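Local coordinates for AbiEi antitoxin C-terminal domain-containing protein (Mycobacterium tuberculosis, PDB 1ZEL) that is of unknown function but probably binds DNA through a winged helix-turn-helix and resembles AbiEi-type antitoxins, at residues A[182-187]-A[212-217]. Residues are numbered along the deposited sequence; the frame is centred on the assembly and turned at random.
Sequences GPEALL and ADCSDE. With NA (sodium ion), chain C; FMT (formic acid), chain J.
The first turn of helix 183-192 packs against the linker between helices 207-212 and 216-223, in the AbiEi antitoxin C-terminal domain, where Glu184 bonds to the backbone of a linker whose Asp213 binds a sodium ion. Ser215 N donates to Glu184 OE2 at 2.8 Å, almost straight (176°), reaching the oxygen on its anti side, 19° out of the carboxylate plane. Glu184 CG, anti to the carbonyl carbon, packs 3.9 Å from Cys214 CB, and the bend at chi2 (98°) then swings CD towards the backbone of Ser215. Glutamate suits the place because OE2 also forms a salt bridge with Arg160, whose NH2 in addition makes a weak hydrogen bond to Asp213 O.

Pro183, at the start of the helix, where no N-H is needed for helical bonding, sets CG 3.4 Å from Asp213 O, its side chain crossing that of Asp213 at about a right angle. Cys214, small and weakly polar, turns SG beside its own backbone N and fits between Pro183 CB and Leu187 CD1, each 3.9 Å from the sulfur. Asp213 chelates the sodium ion with OD1 at 2.3 Å and OD2 at 2.5 Å; Asp209 O and Arg167 complete the site, and Tyr115 OH hydrogen-bonds OD2. Ser215 is the N-cap of helix 216-223: its OG accepts a weak hydrogen bond from Arg218 N and donates to a formic acid molecule, probably from the crystallisation liquor.

The buried carboxylate of Glu184 thus meets both the N-H of the N-cap residue and a guanidinium, which would probably favour its charged form; through Arg160 it is linked, weakly, to the carbonyl of the metal-binding Asp213.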
loop_
_atom_site.group_PDB
_atom_site.type_symbol
_atom_site.label_atom_id
_atom_site.label_comp_id
_atom_site.label_asym_id
_atom_site.label_seq_id
_atom_site.Cartn_x
_atom_site.Cartn_y
_atom_site.Cartn_z
ATOM N N GLY A 182 6.640 2.482 -6.939
ATOM C CA GLY A 182 7.900 3.166 -6.769
ATOM C C GLY A 182 7.676 4.665 -6.603
ATOM O O GLY A 182 6.534 5.131 -6.572
ATOM N N PRO A 183 8.772 5.433 -6.484
ATOM C CA PRO A 183 8.636 6.862 -6.219
ATOM C C PRO A 183 7.946 7.599 -7.359
ATOM O O PRO A 183 7.175 8.507 -7.101
ATOM C CB PRO A 183 10.079 7.350 -6.069
ATOM C CG PRO A 183 10.930 6.308 -6.682
ATOM C CD PRO A 183 10.177 5.002 -6.524
ATOM N N GLU A 184 8.229 7.221 -8.605
ATOM C CA GLU A 184 7.571 7.878 -9.722
ATOM C C GLU A 184 6.069 7.677 -9.685
ATOM O O GLU A 184 5.311 8.634 -9.803
ATOM C CB GLU A 184 8.158 7.424 -11.064
ATOM C CG GLU A 184 9.625 7.832 -11.200
ATOM C CD GLU A 184 10.582 6.702 -10.863
ATOM O OE1 GLU A 184 10.139 5.734 -10.217
ATOM O OE2 GLU A 184 11.771 6.784 -11.249
ATOM N N ALA A 185 5.631 6.443 -9.471
ATOM C CA ALA A 185 4.193 6.177 -9.463
ATOM C C ALA A 185 3.543 6.814 -8.243
ATOM O O ALA A 185 2.415 7.304 -8.320
ATOM C CB ALA A 185 3.900 4.682 -9.556
ATOM N N LEU A 186 4.270 6.835 -7.128
ATOM C CA LEU A 186 3.787 7.525 -5.942
ATOM C C LEU A 186 3.590 9.012 -6.224
ATOM O O LEU A 186 2.529 9.567 -5.929
ATOM C CB LEU A 186 4.764 7.349 -4.784
ATOM C CG LEU A 186 4.456 8.199 -3.553
ATOM C CD1 LEU A 186 3.111 7.828 -2.882
ATOM C CD2 LEU A 186 5.606 8.053 -2.623
ATOM N N LEU A 187 4.591 9.645 -6.829
ATOM C CA LEU A 187 4.524 11.078 -7.051
ATOM C C LEU A 187 3.367 11.360 -8.008
ATOM O O LEU A 187 2.588 12.306 -7.808
ATOM C CB LEU A 187 5.842 11.606 -7.627
ATOM C CG LEU A 187 6.029 13.125 -7.685
ATOM C CD1 LEU A 187 7.516 13.497 -7.531
ATOM C CD2 LEU A 187 5.443 13.673 -9.026
ATOM N N ALA A 212 14.607 13.472 -5.795
ATOM C CA ALA A 212 15.905 12.902 -6.155
ATOM C C ALA A 212 15.840 11.429 -6.619
ATOM O O ALA A 212 16.736 10.967 -7.326
ATOM C CB ALA A 212 16.896 13.048 -4.987
ATOM N N ASP A 213 14.790 10.710 -6.243
ATOM C CA ASP A 213 14.651 9.282 -6.588
ATOM C C ASP A 213 13.822 9.016 -7.826
ATOM O O ASP A 213 13.627 7.850 -8.167
ATOM C CB ASP A 213 14.031 8.475 -5.429
ATOM C CG ASP A 213 14.876 8.534 -4.169
ATOM O OD1 ASP A 213 16.069 8.855 -4.276
ATOM O OD2 ASP A 213 14.359 8.306 -3.057
ATOM N N CYS A 214 13.312 10.072 -8.467
ATOM C CA CYS A 214 12.418 9.917 -9.617
ATOM C C CYS A 214 13.195 10.169 -10.884
ATOM O O CYS A 214 13.922 11.151 -10.998
ATOM C CB CYS A 214 11.260 10.916 -9.571
ATOM S SG CYS A 214 10.127 10.618 -8.232
ATOM N N SER A 215 13.018 9.268 -11.835
ATOM C CA SER A 215 13.496 9.476 -13.189
ATOM C C SER A 215 12.408 10.252 -13.937
ATOM O O SER A 215 11.219 9.883 -13.917
ATOM C CB SER A 215 13.752 8.109 -13.826
ATOM O OG SER A 215 13.520 8.166 -15.206
ATOM N N ASP A 216 12.797 11.333 -14.600
ATOM C CA ASP A 216 11.813 12.144 -15.317
ATOM C C ASP A 216 11.182 11.419 -16.517
ATOM O O ASP A 216 10.038 11.689 -16.862
ATOM C CB ASP A 216 12.396 13.500 -15.694
ATOM C CG ASP A 216 12.809 14.325 -14.459
ATOM O OD1 ASP A 216 12.397 14.025 -13.309
ATOM O OD2 ASP A 216 13.572 15.270 -14.629
ATOM N N GLU A 217 11.901 10.486 -17.142
ATOM C CA GLU A 217 11.270 9.701 -18.212
ATOM C C GLU A 217 10.135 8.840 -17.664
ATOM O O GLU A 217 9.090 8.718 -18.296
ATOM C CB GLU A 217 12.254 8.808 -18.963
ATOM C CG GLU A 217 11.528 8.013 -20.073
ATOM C CD GLU A 217 12.415 7.051 -20.865
ATOM O OE1 GLU A 217 13.615 7.357 -21.059
ATOM O OE2 GLU A 217 11.900 5.995 -21.300
HETATM NA NA NA C . 16.061 9.898 -2.269
HETATM C C FMT J . 13.914 4.817 -16.364
HETATM O O1 FMT J . 12.871 4.409 -16.882
HETATM O O2 FMT J . 14.327 5.974 -16.454
#